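Local structure of UDP-glucose 4-epimerase (Campylobacter jejuni subsp. jejuni serotype O:2, 7K3P) at residues A[33-38]-A[247-252]; A[199-204]-A[216-221]; A[259-264]-A[318-323]. The protein catalyses the reversible 4-epimerisation of UDP-glucose and UDP-galactose and, as a UDP-Glc/GlcNAc 4-epimerase, probably of the corresponding N-acetylated sugars, using bound NAD. The protein carries 2 engineered substitutions. All blocks are in the same frame, centred on the assembly; numbering follows the deposited sequence.

Contact 1: residues A[33-38]-A[247-252]; sequences LRQFLK and HVDDIS
Gln35 reaches from one helix to the backbone of another, and its carboxamide does nearly all the touching. NE2 donates to Asp249 O over 2.8 Å, with an N-H...O angle of 158°. The bond uses a lone pair of the carbonyl and lies in the carbonyl plane, and the acceptor is also almost in the plane of the Gln35 amide, so the N-H points at the lone pair without leaving either plane by much. Gln35 NE2 also lies 3.5 Å from Ser252 CB, while Asp249 OD1 stays 3.7 Å from Gln35 NE2. Beyond CG the glutamine chain is extended (chi2 -172°), which carries the amide across to 247-252, where the closest CA pair of the two segments, Gln35 and Ser252, is 7.7 Å apart.

A second shell fixes the acceptor side. His247 is the N-cap of helix 248-261, and its ND1 accepts from Asp249 N at 2.9 Å. One turn on, Ser252 OG donates to Val248 O over 2.8 Å; Ser252 N reaches that oxygen from the other face of its plane. Ser252 OG is also bonded to Thr32 OG1, a further tie to helix 27-37, and Asp249 OD2 meets a glycerol probably left by crystallisation.

Helix 27-37 comes after the first strand of the Rossmann fold, at what is probably the glycine-rich turn that binds NAD. The contact thus joins the opening beta-alpha unit to the first turn of helix 248-261, with the side chain of Ser252 about 8 Å from NAD. Because the acceptor is a main-chain carbonyl, the bond ties Gln35 to the helix backbone itself, and it pairs a neutral amide with a neutral carbonyl without relying on charge.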
loop_
_atom_site.group_PDB
_atom_site.type_symbol
_atom_site.label_atom_id
_atom_site.label_comp_id
_atom_site.label_asym_id
_atom_site.label_seq_id
_atom_site.Cartn_x
_atom_site.Cartn_y
_atom_site.Cartn_z
ATOM N N LEU A 33 7.143 7.259 -25.922
ATOM C CA LEU A 33 6.518 8.377 -26.624
ATOM C C LEU A 33 6.878 8.347 -28.106
ATOM O O LEU A 33 5.995 8.428 -28.965
ATOM C CB LEU A 33 6.970 9.706 -26.011
ATOM C CG LEU A 33 6.562 10.965 -26.784
ATOM C CD1 LEU A 33 5.047 11.067 -26.842
ATOM C CD2 LEU A 33 7.192 12.226 -26.163
ATOM N N ARG A 34 8.173 8.222 -28.399
ATOM C CA ARG A 34 8.655 8.201 -29.784
ATOM C C ARG A 34 7.961 7.109 -30.600
ATOM O O ARG A 34 7.527 7.343 -31.736
ATOM C CB ARG A 34 10.178 8.026 -29.821
ATOM C CG ARG A 34 10.783 7.996 -31.221
ATOM C CD ARG A 34 12.304 7.969 -31.166
ATOM N NE ARG A 34 12.848 9.100 -30.408
ATOM C CZ ARG A 34 13.259 10.246 -30.950
ATOM N NH1 ARG A 34 13.194 10.430 -32.265
ATOM N NH2 ARG A 34 13.734 11.213 -30.172
ATOM N N GLN A 35 7.835 5.920 -30.016
ATOM C CA GLN A 35 7.154 4.813 -30.683
ATOM C C GLN A 35 5.657 5.042 -30.873
ATOM O O GLN A 35 5.091 4.640 -31.895
ATOM C CB GLN A 35 7.389 3.504 -29.927
ATOM C CG GLN A 35 8.860 3.110 -29.827
ATOM C CD GLN A 35 9.030 1.724 -29.236
ATOM O OE1 GLN A 35 8.063 0.978 -29.113
ATOM N NE2 GLN A 35 10.260 1.380 -28.858
ATOM N N PHE A 36 5.009 5.660 -29.889
ATOM C CA PHE A 36 3.577 5.963 -29.994
ATOM C C PHE A 36 3.271 6.992 -31.093
ATOM O O PHE A 36 2.182 6.987 -31.676
ATOM C CB PHE A 36 3.010 6.464 -28.656
ATOM C CG PHE A 36 2.262 5.412 -27.877
ATOM C CD1 PHE A 36 1.125 4.816 -28.397
ATOM C CD2 PHE A 36 2.695 5.026 -26.613
ATOM C CE1 PHE A 36 0.438 3.842 -27.674
ATOM C CE2 PHE A 36 2.000 4.065 -25.882
ATOM C CZ PHE A 36 0.876 3.474 -26.416
ATOM N N LEU A 37 4.224 7.880 -31.357
ATOM C CA LEU A 37 4.012 8.944 -32.332
ATOM C C LEU A 37 3.934 8.401 -33.763
ATOM O O LEU A 37 3.376 9.046 -34.656
ATOM C CB LEU A 37 5.089 10.025 -32.200
ATOM C CG LEU A 37 4.865 10.848 -30.934
ATOM C CD1 LEU A 37 5.900 11.954 -30.751
ATOM C CD2 LEU A 37 3.457 11.413 -30.958
ATOM N N LYS A 38 4.478 7.201 -33.962
ATOM C CA LYS A 38 4.447 6.539 -35.262
ATOM C C LYS A 38 3.160 5.723 -35.442
ATOM O O LYS A 38 2.966 5.068 -36.464
ATOM C CB LYS A 38 5.690 5.658 -35.437
ATOM C CG LYS A 38 7.012 6.441 -35.454
ATOM C CD LYS A 38 8.205 5.517 -35.221
ATOM C CE LYS A 38 9.527 6.144 -35.686
ATOM N NZ LYS A 38 9.921 7.379 -34.949
ATOM N N HIS A 247 16.725 -3.731 -23.369
ATOM C CA HIS A 247 16.960 -2.515 -24.146
ATOM C C HIS A 247 15.793 -1.541 -23.941
ATOM O O HIS A 247 14.641 -1.954 -23.902
ATOM C CB HIS A 247 17.117 -2.857 -25.632
ATOM C CG HIS A 247 17.610 -1.716 -26.461
ATOM N ND1 HIS A 247 16.780 -0.717 -26.922
ATOM C CD2 HIS A 247 18.851 -1.412 -26.910
ATOM C CE1 HIS A 247 17.487 0.153 -27.621
ATOM N NE2 HIS A 247 18.745 -0.242 -27.625
ATOM N N VAL A 248 16.096 -0.251 -23.810
ATOM C CA VAL A 248 15.043 0.736 -23.541
ATOM C C VAL A 248 13.937 0.723 -24.603
ATOM O O VAL A 248 12.772 0.992 -24.294
ATOM C CB VAL A 248 15.614 2.167 -23.356
ATOM C CG1 VAL A 248 16.305 2.649 -24.637
ATOM C CG2 VAL A 248 14.505 3.139 -22.944
ATOM N N ASP A 249 14.281 0.392 -25.847
ATOM C CA ASP A 249 13.274 0.411 -26.910
ATOM C C ASP A 249 12.409 -0.850 -26.906
ATOM O O ASP A 249 11.295 -0.846 -27.433
ATOM C CB ASP A 249 13.919 0.659 -28.294
ATOM C CG ASP A 249 14.323 2.120 -28.503
ATOM O OD1 ASP A 249 13.504 3.019 -28.198
ATOM O OD2 ASP A 249 15.466 2.368 -28.951
ATOM N N ASP A 250 12.925 -1.918 -26.293
ATOM C CA ASP A 250 12.190 -3.181 -26.166
ATOM C C ASP A 250 11.217 -3.175 -24.992
ATOM O O ASP A 250 10.119 -3.756 -25.059
ATOM C CB ASP A 250 13.168 -4.357 -26.016
ATOM C CG ASP A 250 13.847 -4.729 -27.329
ATOM O OD1 ASP A 250 13.236 -4.493 -28.392
ATOM O OD2 ASP A 250 14.984 -5.256 -27.299
ATOM N N ILE A 251 11.624 -2.562 -23.884
ATOM C CA ILE A 251 10.654 -2.385 -22.799
ATOM C C ILE A 251 9.621 -1.354 -23.277
ATOM O O ILE A 251 8.433 -1.473 -22.989
ATOM C CB ILE A 251 11.323 -1.978 -21.457
ATOM C CG1 ILE A 251 10.270 -1.759 -20.367
ATOM C CG2 ILE A 251 12.206 -0.750 -21.629
ATOM C CD1 ILE A 251 9.387 -2.970 -20.148
ATOM N N SER A 252 10.080 -0.364 -24.039
ATOM C CA SER A 252 9.148 0.624 -24.588
ATOM C C SER A 252 8.090 -0.056 -25.450
ATOM O O SER A 252 6.900 0.163 -25.248
ATOM C CB SER A 252 9.881 1.716 -25.368
ATOM O OG SER A 252 10.530 2.608 -24.485
#

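Contact 2: residues A[199-204]-A[216-221]; sequences DYTLGQ and AAECAA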
loop_
_atom_site.group_PDB
_atom_site.type_symbol
_atom_site.label_atom_id
_atom_site.label_comp_id
_atom_site.label_asym_id
_atom_site.label_seq_id
_atom_site.Cartn_x
_atom_site.Cartn_y
_atom_site.Cartn_z
ATOM N N ASP A 199 21.036 8.075 -9.733
ATOM C CA ASP A 199 21.892 8.966 -8.966
ATOM C C ASP A 199 22.554 8.266 -7.784
ATOM O O ASP A 199 23.536 8.764 -7.242
ATOM C CB ASP A 199 21.088 10.188 -8.494
ATOM C CG ASP A 199 20.477 10.974 -9.659
ATOM O OD1 ASP A 199 21.077 10.975 -10.757
ATOM O OD2 ASP A 199 19.392 11.583 -9.476
ATOM N N TYR A 200 22.034 7.101 -7.401
ATOM C CA TYR A 200 22.521 6.417 -6.202
ATOM C C TYR A 200 23.402 5.197 -6.464
ATOM O O TYR A 200 23.873 4.553 -5.529
ATOM C CB TYR A 200 21.352 6.068 -5.274
ATOM C CG TYR A 200 20.762 7.300 -4.642
ATOM C CD1 TYR A 200 19.841 8.086 -5.328
ATOM C CD2 TYR A 200 21.164 7.707 -3.377
ATOM C CE1 TYR A 200 19.321 9.233 -4.754
ATOM C CE2 TYR A 200 20.653 8.844 -2.799
ATOM C CZ TYR A 200 19.734 9.604 -3.484
ATOM O OH TYR A 200 19.230 10.740 -2.896
ATOM N N THR A 201 23.652 4.898 -7.732
ATOM C CA THR A 201 24.454 3.725 -8.077
ATOM C C THR A 201 25.962 3.959 -7.926
ATOM O O THR A 201 26.667 3.131 -7.350
ATOM C CB THR A 201 24.132 3.201 -9.500
ATOM O OG1 THR A 201 24.323 4.252 -10.456
ATOM C CG2 THR A 201 22.695 2.718 -9.573
ATOM N N LEU A 202 26.454 5.086 -8.435
ATOM C CA LEU A 202 27.896 5.332 -8.476
ATOM C C LEU A 202 28.522 5.341 -7.077
ATOM O O LEU A 202 29.685 4.966 -6.909
ATOM C CB LEU A 202 28.211 6.636 -9.226
ATOM C CG LEU A 202 29.658 6.862 -9.692
ATOM C CD1 LEU A 202 30.092 5.796 -10.692
ATOM C CD2 LEU A 202 29.822 8.245 -10.301
ATOM N N GLY A 203 27.741 5.750 -6.080
ATOM C CA GLY A 203 28.212 5.770 -4.703
ATOM C C GLY A 203 28.213 4.423 -3.988
ATOM O O GLY A 203 28.667 4.332 -2.847
ATOM N N GLN A 204 27.693 3.381 -4.638
ATOM C CA GLN A 204 27.761 2.020 -4.095
ATOM C C GLN A 204 29.013 1.328 -4.631
ATOM O O GLN A 204 29.186 1.195 -5.851
ATOM C CB GLN A 204 26.526 1.203 -4.492
ATOM C CG GLN A 204 25.188 1.712 -3.952
ATOM C CD GLN A 204 23.996 0.936 -4.519
ATOM O OE1 GLN A 204 23.908 -0.288 -4.377
ATOM N NE2 GLN A 204 23.086 1.648 -5.183
ATOM N N ALA A 216 29.176 -1.697 -15.444
ATOM C CA ALA A 216 30.057 -1.862 -16.595
ATOM C C ALA A 216 30.157 -0.557 -17.393
ATOM O O ALA A 216 31.244 -0.142 -17.781
ATOM C CB ALA A 216 29.568 -2.999 -17.477
ATOM N N ALA A 217 29.013 0.078 -17.631
ATOM C CA ALA A 217 28.954 1.367 -18.317
ATOM C C ALA A 217 29.699 2.463 -17.546
ATOM O O ALA A 217 30.425 3.282 -18.144
ATOM C CB ALA A 217 27.497 1.778 -18.563
ATOM N N GLU A 218 29.522 2.482 -16.223
ATOM C CA GLU A 218 30.201 3.469 -15.375
ATOM C C GLU A 218 31.728 3.319 -15.440
ATOM O O GLU A 218 32.454 4.316 -15.473
ATOM C CB GLU A 218 29.702 3.393 -13.920
ATOM C CG GLU A 218 28.293 3.964 -13.679
ATOM C CD GLU A 218 27.809 3.760 -12.241
ATOM O OE1 GLU A 218 28.409 2.934 -11.515
ATOM O OE2 GLU A 218 26.827 4.419 -11.836
ATOM N N CYS A 219 32.207 2.075 -15.454
ATOM C CA CYS A 219 33.645 1.803 -15.579
ATOM C C CYS A 219 34.171 2.237 -16.945
ATOM O O CYS A 219 35.218 2.868 -17.049
ATOM C CB CYS A 219 33.946 0.312 -15.378
ATOM S SG CYS A 219 33.758 -0.287 -13.684
ATOM N N ALA A 220 33.434 1.867 -17.988
ATOM C CA ALA A 220 33.815 2.186 -19.359
ATOM C C ALA A 220 33.835 3.692 -19.592
ATOM O O ALA A 220 34.580 4.182 -20.438
ATOM C CB ALA A 220 32.878 1.510 -20.344
ATOM N N ALA A 221 33.016 4.428 -18.845
ATOM C CA ALA A 221 32.960 5.875 -19.010
ATOM C C ALA A 221 33.963 6.599 -18.104
ATOM O O ALA A 221 33.998 7.831 -18.068
ATOM C CB ALA A 221 31.550 6.386 -18.771
#
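Glu218 runs out from its helix and meets the loop 199-204, crossing the side chains of Thr201 and Leu202 obliquely. Its chain is extended beyond CG (chi2 175°), which brings the carboxylate to the start of a turn; OE2 is bonded to Thr201, and OE1, which touches the Leu202 methyl, is salt-bridged to Arg224. Thr201 OG1 donates to Glu218 OE2 over 2.9 Å, coming to the syn side and 25° out of the carboxylate plane. That hydroxyl sits between the backbone N and the carbonyl carbon of its own residue (chi1 56°), a rotation that turns it toward the acid and leaves CG2 beside the backbone N.

The loop residues form a type I beta turn from Thr201 to Gln204, closed by Gln204 N donating to Thr201 O at 2.9 Å. It belongs to the connection between strand 192-193 and helix 212-220 in this member of the NAD-dependent epimerase/dehydratase family, so the contact folds this connection back onto the helix that it leads into. Gln204 adds a brace to the turn: its NE2 donates to Tyr200 O at 3.0 Å, from above the carbonyl plane.

Arg224, besides its salt bridge to Glu218 OE1, donates from NH1 to Gln204 O. Its positive charge probably favours the ionised form of the buried carboxylate, although Glu341 of helix 330-343, which packs against Glu218, would work the other way if charged.

Leu202 supplies the apolar part. Its CG is anti to the backbone N (chi1 -164°), and CD1 comes to 3.4 Å from Glu218 OE1, lying equally near Glu218 CD. Leu202 CD1 is also 3.9 Å from Glu218 CG.

Contact 3: residues A[259-264]-A[318-323]; sequences LDYLKE and RNLTSW
Tyr261, in the last part of helix 248-261, packs against the stretch where helix 315-320 gives way to loop, joining the Rossmann-fold part of the chain to its C-terminal part. The two segments come closest in the backbone at Tyr261 and Thr321, whose CA atoms are 5.9 Å apart.

The packing is mostly apolar. Tyr261 and Leu320 lie side by side and point the same way, with ring atom Tyr261 CE2 4.1 Å from Leu320 CB. Thr321 crosses the tyrosine at about a right angle, placing its methyl, Thr321 CG2, 4.0 Å from Tyr261 CD2 and nearly as close to the CB of that residue. The ring gets there because CG is anti to the backbone N (chi1 165°), which swings it out beside Leu320 and Thr321. Phe270 of strand 268-271 meets the same ring edge-to-face, and Leu320 and Thr321 also touch Phe270, so Phe270 is a common partner of all three residues.

The polar contribution across the contact is modest: Leu320 O lies at the ring edge, near its plane, 3.4 Å from Tyr261 CD2. At the far end of the ring, Tyr261 OH is held by Asn268 ND2 and Glu266 O, which fixes the direction of the side chain.

Polar bonds also shape the loop side. Thr321 OG1 is bonded to Ile317 O, back in the helix, and it accepts from two residues on in an ST turn, Trp323 N lying 3.0 Å from Thr321 OG1.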
loop_
_atom_site.group_PDB
_atom_site.type_symbol
_atom_site.label_atom_id
_atom_site.label_comp_id
_atom_site.label_asym_id
_atom_site.label_seq_id
_atom_site.Cartn_x
_atom_site.Cartn_y
_atom_site.Cartn_z
ATOM N N LEU A 259 -0.960 -2.319 -24.266
ATOM C CA LEU A 259 -2.165 -1.553 -24.578
ATOM C C LEU A 259 -2.972 -2.294 -25.637
ATOM O O LEU A 259 -4.185 -2.486 -25.485
ATOM C CB LEU A 259 -1.804 -0.146 -25.060
ATOM C CG LEU A 259 -3.019 0.704 -25.428
ATOM C CD1 LEU A 259 -4.033 0.662 -24.293
ATOM C CD2 LEU A 259 -2.602 2.133 -25.740
ATOM N N ASP A 260 -2.285 -2.738 -26.692
ATOM C CA ASP A 260 -2.928 -3.526 -27.749
ATOM C C ASP A 260 -3.643 -4.718 -27.139
ATOM O O ASP A 260 -4.796 -5.002 -27.474
ATOM C CB ASP A 260 -1.900 -3.998 -28.782
ATOM C CG ASP A 260 -1.430 -2.877 -29.693
ATOM O OD1 ASP A 260 -2.165 -1.868 -29.823
ATOM O OD2 ASP A 260 -0.324 -3.005 -30.284
ATOM N N TYR A 261 -2.973 -5.388 -26.204
ATOM C CA TYR A 261 -3.547 -6.561 -25.546
ATOM C C TYR A 261 -4.873 -6.266 -24.837
ATOM O O TYR A 261 -5.770 -7.114 -24.817
ATOM C CB TYR A 261 -2.534 -7.191 -24.567
ATOM C CG TYR A 261 -3.150 -8.173 -23.601
ATOM C CD1 TYR A 261 -3.650 -7.740 -22.382
ATOM C CD2 TYR A 261 -3.236 -9.539 -23.901
ATOM C CE1 TYR A 261 -4.223 -8.619 -21.488
ATOM C CE2 TYR A 261 -3.821 -10.441 -22.998
ATOM C CZ TYR A 261 -4.311 -9.955 -21.791
ATOM O OH TYR A 261 -4.886 -10.785 -20.861
ATOM N N LEU A 262 -4.994 -5.081 -24.231
ATOM C CA LEU A 262 -6.217 -4.740 -23.481
ATOM C C LEU A 262 -7.455 -4.456 -24.366
ATOM O O LEU A 262 -8.565 -4.256 -23.846
ATOM C CB LEU A 262 -5.974 -3.567 -22.506
ATOM C CG LEU A 262 -5.195 -3.848 -21.210
ATOM C CD1 LEU A 262 -5.128 -2.600 -20.317
ATOM C CD2 LEU A 262 -5.817 -5.002 -20.430
ATOM N N LYS A 263 -7.279 -4.428 -25.688
ATOM C CA LYS A 263 -8.424 -4.215 -26.588
ATOM C C LYS A 263 -9.495 -5.299 -26.433
ATOM O O LYS A 263 -10.673 -4.995 -26.262
ATOM C CB LYS A 263 -7.984 -4.120 -28.051
ATOM C CG LYS A 263 -7.352 -2.780 -28.434
ATOM C CD LYS A 263 -7.205 -2.614 -29.957
ATOM C CE LYS A 263 -8.541 -2.804 -30.686
ATOM N NZ LYS A 263 -8.465 -2.477 -32.146
ATOM N N GLU A 264 -9.084 -6.564 -26.474
ATOM C CA GLU A 264 -10.046 -7.670 -26.450
ATOM C C GLU A 264 -9.845 -8.568 -25.247
ATOM O O GLU A 264 -10.582 -9.543 -25.049
ATOM C CB GLU A 264 -9.906 -8.531 -27.709
ATOM C CG GLU A 264 -9.585 -7.762 -28.979
ATOM C CD GLU A 264 -10.817 -7.168 -29.617
ATOM O OE1 GLU A 264 -11.908 -7.274 -29.005
ATOM O OE2 GLU A 264 -10.691 -6.599 -30.726
ATOM N N ARG A 318 4.981 -13.489 -24.349
ATOM C CA ARG A 318 5.147 -13.999 -25.716
ATOM C C ARG A 318 3.862 -14.698 -26.156
ATOM O O ARG A 318 3.373 -14.502 -27.276
ATOM C CB ARG A 318 6.333 -14.979 -25.797
ATOM C CG ARG A 318 7.719 -14.303 -25.816
ATOM C CD ARG A 318 8.829 -15.294 -26.264
ATOM N NE ARG A 318 8.684 -16.571 -25.566
ATOM C CZ ARG A 318 9.298 -16.887 -24.433
ATOM N NH1 ARG A 318 10.126 -16.017 -23.851
ATOM N NH2 ARG A 318 9.082 -18.071 -23.879
ATOM N N ASN A 319 3.320 -15.512 -25.253
ATOM C CA ASN A 319 2.109 -16.269 -25.520
ATOM C C ASN A 319 0.843 -15.421 -25.773
ATOM O O ASN A 319 0.065 -15.718 -26.688
ATOM C CB ASN A 319 1.879 -17.261 -24.379
ATOM C CG ASN A 319 0.669 -18.144 -24.601
ATOM O OD1 ASN A 319 -0.092 -18.422 -23.668
ATOM N ND2 ASN A 319 0.479 -18.595 -25.845
ATOM N N LEU A 320 0.649 -14.362 -24.984
ATOM C CA LEU A 320 -0.621 -13.625 -24.983
ATOM C C LEU A 320 -0.634 -12.304 -25.772
ATOM O O LEU A 320 -1.697 -11.714 -25.998
ATOM C CB LEU A 320 -1.086 -13.389 -23.544
ATOM C CG LEU A 320 -1.963 -14.464 -22.902
ATOM C CD1 LEU A 320 -1.550 -15.835 -23.365
ATOM C CD2 LEU A 320 -1.920 -14.375 -21.368
ATOM N N THR A 321 0.531 -11.841 -26.205
ATOM C CA THR A 321 0.606 -10.566 -26.903
ATOM C C THR A 321 1.457 -10.639 -28.169
ATOM O O THR A 321 2.068 -11.661 -28.474
ATOM C CB THR A 321 1.187 -9.462 -25.989
ATOM O OG1 THR A 321 2.622 -9.461 -26.080
ATOM C CG2 THR A 321 0.757 -9.693 -24.546
ATOM N N SER A 322 1.507 -9.525 -28.884
ATOM C CA SER A 322 2.245 -9.446 -30.129
ATOM C C SER A 322 3.642 -8.890 -29.890
ATOM O O SER A 322 4.335 -8.542 -30.845
ATOM C CB SER A 322 1.515 -8.503 -31.082
ATOM O OG SER A 322 1.533 -7.179 -30.551
ATOM N N TRP A 323 4.055 -8.779 -28.626
ATOM C CA TRP A 323 5.359 -8.180 -28.336
ATOM C C TRP A 323 6.508 -9.023 -28.897
ATOM O O TRP A 323 6.611 -10.213 -28.606
ATOM C CB TRP A 323 5.563 -7.963 -26.833
ATOM C CG TRP A 323 6.875 -7.312 -26.540
ATOM C CD1 TRP A 323 7.282 -6.070 -26.949
ATOM C CD2 TRP A 323 7.955 -7.853 -25.780
ATOM N NE1 TRP A 323 8.556 -5.820 -26.509
ATOM C CE2 TRP A 323 8.995 -6.908 -25.768
ATOM C CE3 TRP A 323 8.164 -9.077 -25.109
ATOM C CZ2 TRP A 323 10.209 -7.106 -25.112
ATOM C CZ3 TRP A 323 9.370 -9.290 -24.460
ATOM C CH2 TRP A 323 10.375 -8.309 -24.460
#

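Overall arrangement
Contacts 1 and 3 share helix 248-261, one at its first turn and the other in its last part, and their centres are 16 Å apart. They also touch: Phe36 CZ lies 3.8 Å from Leu259 CD2, and Asp250 O is 3.0 Å from Trp323 NE1, a weak bond. Contact 2 stands apart, its centre 25 Å from that of contact 1 and 35 Å from that of contact 3, on the opposite side of the chain's centre from the latter. As for the cofactor, the side chains of Ser252 in contact 1 and Thr201 in contact 2 are about 8 Å and 9 Å from NAD.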